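Local structure of Exo-beta-1,3-glucanase (Streptomyces sp. SirexAA-E, 4PEY) at residues G353-S358 against V388-D393; V410-N415 against D462-A467; K424-L429 against S446-K451. The protein hydrolyses laminarin and laminarioligosaccharides as a secreted exo-beta-1,3-glucanase of glycoside hydrolase family 55, yielding glucose and laminaribiose. The protein carries 1 engineered substitution. All blocks are in the same frame, centred on the assembly; numbering follows the deposited sequence.

Contact 1: residues G353-S358 against V388-D393; sequences GSDGAS and VVNSND
G353 and S391 bring their backbones together, CA to CA 4.7 Å, and just beyond G353 the chain folds into a type II beta turn from S354 to A357, closed by A357 N to S354 O at 3.0 Å. N390 has the most surface buried here. Its CG lies anti to the carbonyl carbon (chi1 -70°), and ND2 donates to G353 O at 2.9 Å with an N-H...O angle of 159°. The acceptor lies close to the amide plane of N390, whereas ND2 stands above the carbonyl plane of G353, 58° out of it. N390 CB meanwhile packs against S354 O at 3.1 Å. On the other branch, OD1 accepts from a water that in turn accepts from G356 N, so the amide is linked to G353 directly and to G356 through water. S391 OG comes within 3.1 Å of G353 CA, an approach allowed by the missing side chain of glycine. A further water lies 2.8 Å from both A357 O and N390 O. N392 OD1 accepts from D426 N, and D355 OD1 forms a salt bridge with K424 NZ. The contact thus joins the ends of strands 348-352 and 385-389, parallel neighbours, and its outer polar groups reach the next coil, past strand 419-423.

Contact 2: residues V410-N415 against D462-A467; sequences VGWETN and DAPDQA
W412 lays one face of its indole over the backbone of A463 and the ring of P464, while its edge meets the carboxylate of D462; W412 and D462 have the largest buried areas in this contact, followed by P464. The CA-CB bond of W412 points toward 462-467, and chi1 of -175° sets CG anti to the backbone N. P464 CD stands 3.5 Å from the centroid of the five-membered ring and only 2° off its normal, a CH-pi contact directly over the face. A second CH-pi contact comes from A463 CA, 3.8 Å from the centroid of the six-membered ring, and A463 CB adds an apolar touch to W412 CZ3 at 4.0 Å. The two CH-pi contacts fall on the same face, so consecutive residues pave both rings.

D462 approaches differently. Its OD1 lies in the indole plane, 3.4 Å from W412 CE3, and the carboxylate is turned 86° from the ring. The other oxygen, OD2, is 3.4 Å from W412 N, but the angle is poor for a hydrogen bond; its strong partner is R403 NH2, in a salt bridge. Within 410-415, G411 N donates to N415 OD1 at 2.9 Å, and N415 O accepts from R403 NE. A bound glucose lies about 9 Å from the V410 side chain.

The direct contact thus rests on CH-pi and apolar packing, with the electropositive ring edge probably easing the carboxylate's approach, while R403 bridges both loops. Since R403 binds substrate, D462 and N415 are consistent with second-shell partners that fix its guanidinium group.

Contact 3: residues K424-L429 against S446-K451; sequences KGDNVL and SGENGK
E448 O is gripped by N427 N at 2.8 Å, nearly along the C=O axis, and by a water at 2.9 Å that also donates to G425 O and accepts from V428 N; D426 CA adds a CA-H...O contact. The next bond toward the N-termini uses a side chain: E448 N donates to D426 OD1 at 2.8 Å with an angle of 172°, coming from above the carboxylate plane. E448 turns its own carboxylate elsewhere, to the backbone N atoms of T487 and T488.

One residue further on, N449 ND2 reaches N427 OD1 at 2.7 Å. The acceptor is in the amide plane of N449, although the two amide planes are 78° apart; chi1 of -166° puts N449 CG anti to its backbone N. Both asparagines have left-handed helical backbone angles, so the two turns bend at matching positions. G447 CA can pass 3.3 Å from G425 O because it carries no side chain. After the bend, K451 N bonds to V428 O at 3.0 Å, and L429 pairs with K451 in a parallel bridge.

Such in-register stacking of equivalent turns, with asparagine side chains bonded from one to the next, is characteristic of successive coils of a parallel beta-helix, the fold of this family.

Contacts 1 and 3 are neighbours, their centres 10 Å apart, and follow the step between coils along the parallel strands 348-352, 385-389, 419-423 and 443-445. They touch through the D355-K424 salt bridge, the N392-D426 bond and packing of D393 on N427, away from the annotated sites. Contact 2 is centred 31 Å from each, with nearest atoms about 16 Å from contact 1 and about 21 Å from contact 3, and lies beside the substrate site. Along the chain contact 1 closes first, and contact 3 is nested within the loop that contact 2 closes. Strand 450-458 runs from contact 3 toward contact 2, ending at the engineered A458, the inferred proton-donor position.

Contact 1: residues G353-S358 against V388-D393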
loop_
_atom_site.group_PDB
_atom_site.type_symbol
_atom_site.label_atom_id
_atom_site.label_comp_id
_atom_site.label_asym_id
_atom_site.label_seq_id
_atom_site.Cartn_x
_atom_site.Cartn_y
_atom_site.Cartn_z
ATOM N N GLY A 353 0.817 -13.965 12.604
ATOM C CA GLY A 353 0.319 -14.736 13.729
ATOM C C GLY A 353 -0.126 -16.136 13.339
ATOM O O GLY A 353 -0.355 -16.412 12.161
ATOM N N SER A 354 -0.249 -17.017 14.329
ATOM C CA SER A 354 -0.695 -18.390 14.094
ATOM C C SER A 354 -2.218 -18.501 14.064
ATOM O O SER A 354 -2.919 -17.644 14.593
ATOM C CB SER A 354 -0.135 -19.330 15.167
ATOM O OG SER A 354 -0.701 -19.043 16.436
ATOM N N ASP A 355 -2.727 -19.567 13.452
ATOM C CA ASP A 355 -4.162 -19.828 13.455
ATOM C C ASP A 355 -4.685 -19.976 14.890
ATOM O O ASP A 355 -4.181 -20.788 15.661
ATOM C CB ASP A 355 -4.471 -21.087 12.644
ATOM C CG ASP A 355 -5.957 -21.322 12.466
ATOM O OD1 ASP A 355 -6.706 -20.339 12.267
ATOM O OD2 ASP A 355 -6.377 -22.496 12.529
ATOM N N GLY A 356 -5.682 -19.174 15.252
ATOM C CA GLY A 356 -6.259 -19.235 16.584
ATOM C C GLY A 356 -5.532 -18.398 17.620
ATOM O O GLY A 356 -5.865 -18.459 18.807
ATOM N N ALA A 357 -4.550 -17.620 17.166
ATOM C CA ALA A 357 -3.753 -16.744 18.026
ATOM C C ALA A 357 -4.635 -15.887 18.917
ATOM O O ALA A 357 -5.532 -15.192 18.442
ATOM C CB ALA A 357 -2.850 -15.857 17.184
ATOM N N SER A 358 -4.331 -15.903 20.206
ATOM C CA SER A 358 -5.270 -15.484 21.225
ATOM C C SER A 358 -4.779 -14.340 22.136
ATOM O O SER A 358 -5.563 -13.744 22.884
ATOM C CB SER A 358 -5.626 -16.718 22.066
ATOM O OG SER A 358 -4.449 -17.434 22.480
ATOM N N VAL A 388 -3.302 -13.491 5.589
ATOM C CA VAL A 388 -4.131 -13.873 6.724
ATOM C C VAL A 388 -3.605 -13.142 7.949
ATOM O O VAL A 388 -2.432 -13.308 8.324
ATOM C CB VAL A 388 -4.123 -15.396 6.973
ATOM C CG1 VAL A 388 -4.962 -15.745 8.207
ATOM C CG2 VAL A 388 -4.627 -16.147 5.752
ATOM N N VAL A 389 -4.448 -12.305 8.558
ATOM C CA VAL A 389 -4.033 -11.588 9.764
ATOM C C VAL A 389 -4.687 -12.226 10.984
ATOM O O VAL A 389 -5.871 -12.013 11.254
ATOM C CB VAL A 389 -4.392 -10.089 9.707
ATOM C CG1 VAL A 389 -3.935 -9.386 10.975
ATOM C CG2 VAL A 389 -3.761 -9.441 8.479
ATOM N N ASN A 390 -3.902 -13.019 11.708
ATOM C CA ASN A 390 -4.368 -13.696 12.912
ATOM C C ASN A 390 -4.147 -12.874 14.185
ATOM O O ASN A 390 -4.984 -12.880 15.093
ATOM C CB ASN A 390 -3.661 -15.050 13.055
ATOM C CG ASN A 390 -4.103 -16.049 12.006
ATOM O OD1 ASN A 390 -5.297 -16.323 11.868
ATOM N ND2 ASN A 390 -3.149 -16.598 11.259
ATOM N N SER A 391 -3.018 -12.173 14.255
ATOM C CA SER A 391 -2.627 -11.492 15.495
ATOM C C SER A 391 -3.506 -10.300 15.851
ATOM O O SER A 391 -3.751 -9.416 15.018
ATOM C CB SER A 391 -1.174 -11.024 15.417
ATOM O OG SER A 391 -0.287 -12.127 15.328
ATOM N N ASN A 392 -3.967 -10.282 17.099
ATOM C CA ASN A 392 -4.723 -9.152 17.627
ATOM C C ASN A 392 -3.903 -7.868 17.565
ATOM O O ASN A 392 -2.676 -7.906 17.715
ATOM C CB ASN A 392 -5.153 -9.411 19.078
ATOM C CG ASN A 392 -6.181 -10.521 19.203
ATOM O OD1 ASN A 392 -6.745 -10.984 18.219
ATOM N ND2 ASN A 392 -6.427 -10.952 20.432
ATOM N N ASP A 393 -4.602 -6.754 17.342
ATOM C CA ASP A 393 -4.069 -5.386 17.391
ATOM C C ASP A 393 -3.153 -5.033 16.223
ATOM O O ASP A 393 -2.544 -3.969 16.215
ATOM C CB ASP A 393 -3.337 -5.134 18.725
ATOM C CG ASP A 393 -4.227 -5.398 19.926
ATOM O OD1 ASP A 393 -5.157 -4.587 20.171
ATOM O OD2 ASP A 393 -4.021 -6.428 20.607
HETATM O O HOH W 1 -6.858 -16.845 14.114
HETATM O O HOH W 2 -6.705 -14.841 15.969
HETATM O O HOH W 3 -7.957 -13.646 18.610
#

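Contact 2: residues V410-N415 against D462-A467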
loop_
_atom_site.group_PDB
_atom_site.type_symbol
_atom_site.label_atom_id
_atom_site.label_comp_id
_atom_site.label_asym_id
_atom_site.label_seq_id
_atom_site.Cartn_x
_atom_site.Cartn_y
_atom_site.Cartn_z
ATOM N N VAL A 410 -2.096 -14.382 -16.990
ATOM C CA VAL A 410 -3.363 -13.919 -16.428
ATOM C C VAL A 410 -4.541 -14.664 -17.054
ATOM O O VAL A 410 -4.586 -14.871 -18.269
ATOM C CB VAL A 410 -3.538 -12.388 -16.644
ATOM C CG1 VAL A 410 -4.912 -11.910 -16.181
ATOM C CG2 VAL A 410 -2.428 -11.618 -15.924
ATOM N N GLY A 411 -5.487 -15.080 -16.220
ATOM C CA GLY A 411 -6.681 -15.756 -16.692
ATOM C C GLY A 411 -7.504 -16.249 -15.522
ATOM O O GLY A 411 -6.965 -16.475 -14.439
ATOM N N TRP A 412 -8.802 -16.442 -15.747
ATOM C CA TRP A 412 -9.728 -16.835 -14.691
ATOM C C TRP A 412 -9.218 -18.059 -13.919
ATOM O O TRP A 412 -9.386 -18.161 -12.704
ATOM C CB TRP A 412 -11.113 -17.108 -15.286
ATOM C CG TRP A 412 -12.172 -17.400 -14.260
ATOM C CD1 TRP A 412 -12.858 -18.571 -14.104
ATOM C CD2 TRP A 412 -12.664 -16.511 -13.249
ATOM N NE1 TRP A 412 -13.743 -18.468 -13.066
ATOM C CE2 TRP A 412 -13.642 -17.219 -12.515
ATOM C CE3 TRP A 412 -12.374 -15.189 -12.893
ATOM C CZ2 TRP A 412 -14.336 -16.648 -11.444
ATOM C CZ3 TRP A 412 -13.068 -14.620 -11.826
ATOM C CH2 TRP A 412 -14.039 -15.349 -11.117
ATOM N N GLU A 413 -8.580 -18.981 -14.628
ATOM C CA GLU A 413 -7.946 -20.092 -13.938
ATOM C C GLU A 413 -6.422 -19.944 -13.905
ATOM O O GLU A 413 -5.802 -20.315 -12.917
ATOM C CB GLU A 413 -8.360 -21.426 -14.569
ATOM C CG GLU A 413 -9.770 -21.877 -14.148
ATOM C CD GLU A 413 -10.005 -21.788 -12.632
ATOM O OE1 GLU A 413 -9.447 -22.618 -11.875
ATOM O OE2 GLU A 413 -10.751 -20.877 -12.195
ATOM N N THR A 414 -5.827 -19.350 -14.936
ATOM C CA THR A 414 -4.366 -19.228 -15.021
ATOM C C THR A 414 -3.732 -18.511 -13.822
ATOM O O THR A 414 -2.711 -18.976 -13.296
ATOM C CB THR A 414 -3.958 -18.517 -16.324
ATOM O OG1 THR A 414 -4.478 -19.260 -17.435
ATOM C CG2 THR A 414 -2.437 -18.422 -16.453
ATOM N N ASN A 415 -4.324 -17.407 -13.371
ATOM C CA ASN A 415 -3.853 -16.808 -12.124
ATOM C C ASN A 415 -4.974 -16.699 -11.088
ATOM O O ASN A 415 -5.133 -15.680 -10.412
ATOM C CB ASN A 415 -3.166 -15.437 -12.358
ATOM C CG ASN A 415 -4.128 -14.303 -12.717
ATOM O OD1 ASN A 415 -5.123 -14.501 -13.408
ATOM N ND2 ASN A 415 -3.792 -13.085 -12.271
ATOM N N ASP A 462 -12.527 -10.766 -15.265
ATOM C CA ASP A 462 -12.500 -11.881 -16.203
ATOM C C ASP A 462 -13.396 -13.059 -15.815
ATOM O O ASP A 462 -13.254 -14.161 -16.351
ATOM C CB ASP A 462 -11.047 -12.351 -16.423
ATOM C CG ASP A 462 -10.279 -12.613 -15.127
ATOM O OD1 ASP A 462 -10.794 -12.351 -14.021
ATOM O OD2 ASP A 462 -9.120 -13.068 -15.234
ATOM N N ALA A 463 -14.344 -12.813 -14.919
ATOM C CA ALA A 463 -15.377 -13.804 -14.635
ATOM C C ALA A 463 -16.085 -14.146 -15.944
ATOM O O ALA A 463 -16.571 -13.253 -16.634
ATOM C CB ALA A 463 -16.364 -13.274 -13.607
ATOM N N PRO A 464 -16.130 -15.438 -16.303
ATOM C CA PRO A 464 -16.655 -15.776 -17.633
ATOM C C PRO A 464 -18.176 -15.678 -17.740
ATOM O O PRO A 464 -18.704 -15.433 -18.832
ATOM C CB PRO A 464 -16.184 -17.222 -17.840
ATOM C CG PRO A 464 -15.950 -17.761 -16.478
ATOM C CD PRO A 464 -15.484 -16.589 -15.644
ATOM N N ASP A 465 -18.867 -15.882 -16.623
ATOM C CA ASP A 465 -20.320 -15.846 -16.615
ATOM C C ASP A 465 -20.821 -15.716 -15.183
ATOM O O ASP A 465 -20.029 -15.736 -14.232
ATOM C CB ASP A 465 -20.916 -17.090 -17.304
ATOM C CG ASP A 465 -20.381 -18.405 -16.743
ATOM O OD1 ASP A 465 -20.206 -19.353 -17.543
ATOM O OD2 ASP A 465 -20.149 -18.514 -15.522
ATOM N N GLN A 466 -22.133 -15.554 -15.038
ATOM C CA GLN A 466 -22.742 -15.374 -13.729
ATOM C C GLN A 466 -22.483 -16.565 -12.802
ATOM O O GLN A 466 -22.179 -16.387 -11.619
ATOM C CB GLN A 466 -24.243 -15.143 -13.882
ATOM C CG GLN A 466 -24.894 -14.586 -12.632
ATOM C CD GLN A 466 -24.413 -13.177 -12.334
ATOM O OE1 GLN A 466 -24.526 -12.289 -13.183
ATOM N NE2 GLN A 466 -23.847 -12.967 -11.134
ATOM N N ALA A 467 -22.591 -17.774 -13.346
ATOM C CA ALA A 467 -22.402 -18.992 -12.561
ATOM C C ALA A 467 -21.027 -19.057 -11.902
ATOM O O ALA A 467 -20.877 -19.631 -10.818
ATOM C CB ALA A 467 -22.609 -20.212 -13.436
#

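Contact 3: residues K424-L429 against S446-K451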
loop_
_atom_site.group_PDB
_atom_site.type_symbol
_atom_site.label_atom_id
_atom_site.label_comp_id
_atom_site.label_asym_id
_atom_site.label_seq_id
_atom_site.Cartn_x
_atom_site.Cartn_y
_atom_site.Cartn_z
ATOM N N LYS A 424 -8.615 -12.329 10.930
ATOM C CA LYS A 424 -9.203 -13.176 11.971
ATOM C C LYS A 424 -8.942 -12.617 13.370
ATOM O O LYS A 424 -9.666 -12.925 14.316
ATOM C CB LYS A 424 -8.667 -14.607 11.852
ATOM C CG LYS A 424 -9.111 -15.292 10.556
ATOM C CD LYS A 424 -8.180 -16.423 10.122
ATOM C CE LYS A 424 -8.145 -17.568 11.099
ATOM N NZ LYS A 424 -7.095 -18.571 10.698
ATOM N N GLY A 425 -7.911 -11.790 13.499
ATOM C CA GLY A 425 -7.585 -11.182 14.781
ATOM C C GLY A 425 -8.550 -10.088 15.195
ATOM O O GLY A 425 -9.289 -9.537 14.360
ATOM N N ASP A 426 -8.524 -9.770 16.490
ATOM C CA ASP A 426 -9.364 -8.730 17.082
ATOM C C ASP A 426 -8.618 -7.399 17.143
ATOM O O ASP A 426 -7.387 -7.382 17.239
ATOM C CB ASP A 426 -9.810 -9.124 18.502
ATOM C CG ASP A 426 -10.677 -10.367 18.530
ATOM O OD1 ASP A 426 -11.269 -10.719 17.488
ATOM O OD2 ASP A 426 -10.777 -10.988 19.612
ATOM N N ASN A 427 -9.368 -6.296 17.106
ATOM C CA ASN A 427 -8.802 -4.949 17.226
ATOM C C ASN A 427 -7.770 -4.638 16.146
ATOM O O ASN A 427 -6.805 -3.897 16.372
ATOM C CB ASN A 427 -8.191 -4.752 18.620
ATOM C CG ASN A 427 -9.163 -5.114 19.731
ATOM O OD1 ASN A 427 -10.327 -4.726 19.692
ATOM N ND2 ASN A 427 -8.696 -5.877 20.712
ATOM N N VAL A 428 -7.981 -5.208 14.965
ATOM C CA VAL A 428 -7.090 -4.949 13.841
ATOM C C VAL A 428 -7.515 -3.660 13.138
ATOM O O VAL A 428 -8.708 -3.372 13.011
ATOM C CB VAL A 428 -7.072 -6.151 12.865
ATOM C CG1 VAL A 428 -6.316 -5.819 11.577
ATOM C CG2 VAL A 428 -6.443 -7.369 13.556
ATOM N N LEU A 429 -6.532 -2.859 12.739
ATOM C CA LEU A 429 -6.776 -1.574 12.092
ATOM C C LEU A 429 -6.121 -1.580 10.717
ATOM O O LEU A 429 -4.924 -1.859 10.603
ATOM C CB LEU A 429 -6.216 -0.412 12.932
ATOM C CG LEU A 429 -6.248 0.962 12.249
ATOM C CD1 LEU A 429 -7.689 1.442 12.032
ATOM C CD2 LEU A 429 -5.446 1.985 13.037
ATOM N N SER A 446 -13.337 -11.567 10.028
ATOM C CA SER A 446 -13.950 -12.506 10.962
ATOM C C SER A 446 -13.680 -12.115 12.410
ATOM O O SER A 446 -14.375 -12.560 13.322
ATOM C CB SER A 446 -13.425 -13.923 10.716
ATOM O OG SER A 446 -13.672 -14.332 9.378
ATOM N N GLY A 447 -12.649 -11.303 12.621
ATOM C CA GLY A 447 -12.291 -10.870 13.963
ATOM C C GLY A 447 -13.176 -9.749 14.486
ATOM O O GLY A 447 -13.930 -9.143 13.726
ATOM N N GLU A 448 -13.077 -9.474 15.787
ATOM C CA GLU A 448 -13.897 -8.448 16.434
ATOM C C GLU A 448 -13.231 -7.071 16.459
ATOM O O GLU A 448 -12.006 -6.951 16.417
ATOM C CB GLU A 448 -14.244 -8.863 17.870
ATOM C CG GLU A 448 -15.233 -10.014 17.948
ATOM C CD GLU A 448 -16.604 -9.642 17.420
ATOM O OE1 GLU A 448 -16.928 -8.437 17.378
ATOM O OE2 GLU A 448 -17.360 -10.558 17.044
ATOM N N ASN A 449 -14.069 -6.041 16.539
ATOM C CA ASN A 449 -13.638 -4.649 16.649
ATOM C C ASN A 449 -12.623 -4.228 15.586
ATOM O O ASN A 449 -11.708 -3.445 15.857
ATOM C CB ASN A 449 -13.069 -4.377 18.049
ATOM C CG ASN A 449 -12.916 -2.886 18.339
ATOM O OD1 ASN A 449 -13.730 -2.057 17.898
ATOM N ND2 ASN A 449 -11.850 -2.534 19.050
ATOM N N GLY A 450 -12.777 -4.748 14.372
ATOM C CA GLY A 450 -11.962 -4.281 13.265
ATOM C C GLY A 450 -12.348 -2.873 12.845
ATOM O O GLY A 450 -13.499 -2.443 13.008
ATOM N N LYS A 451 -11.374 -2.148 12.310
ATOM C CA LYS A 451 -11.592 -0.817 11.764
ATOM C C LYS A 451 -10.844 -0.678 10.451
ATOM O O LYS A 451 -9.672 -1.058 10.369
ATOM C CB LYS A 451 -11.121 0.260 12.746
ATOM C CG LYS A 451 -11.993 0.391 13.978
ATOM C CD LYS A 451 -11.465 1.475 14.899
ATOM C CE LYS A 451 -12.254 1.492 16.199
ATOM N NZ LYS A 451 -11.716 2.453 17.200
HETATM O O HOH W 4 -10.365 -7.048 14.080
HETATM O O HOH W 5 -9.480 -1.772 15.304
#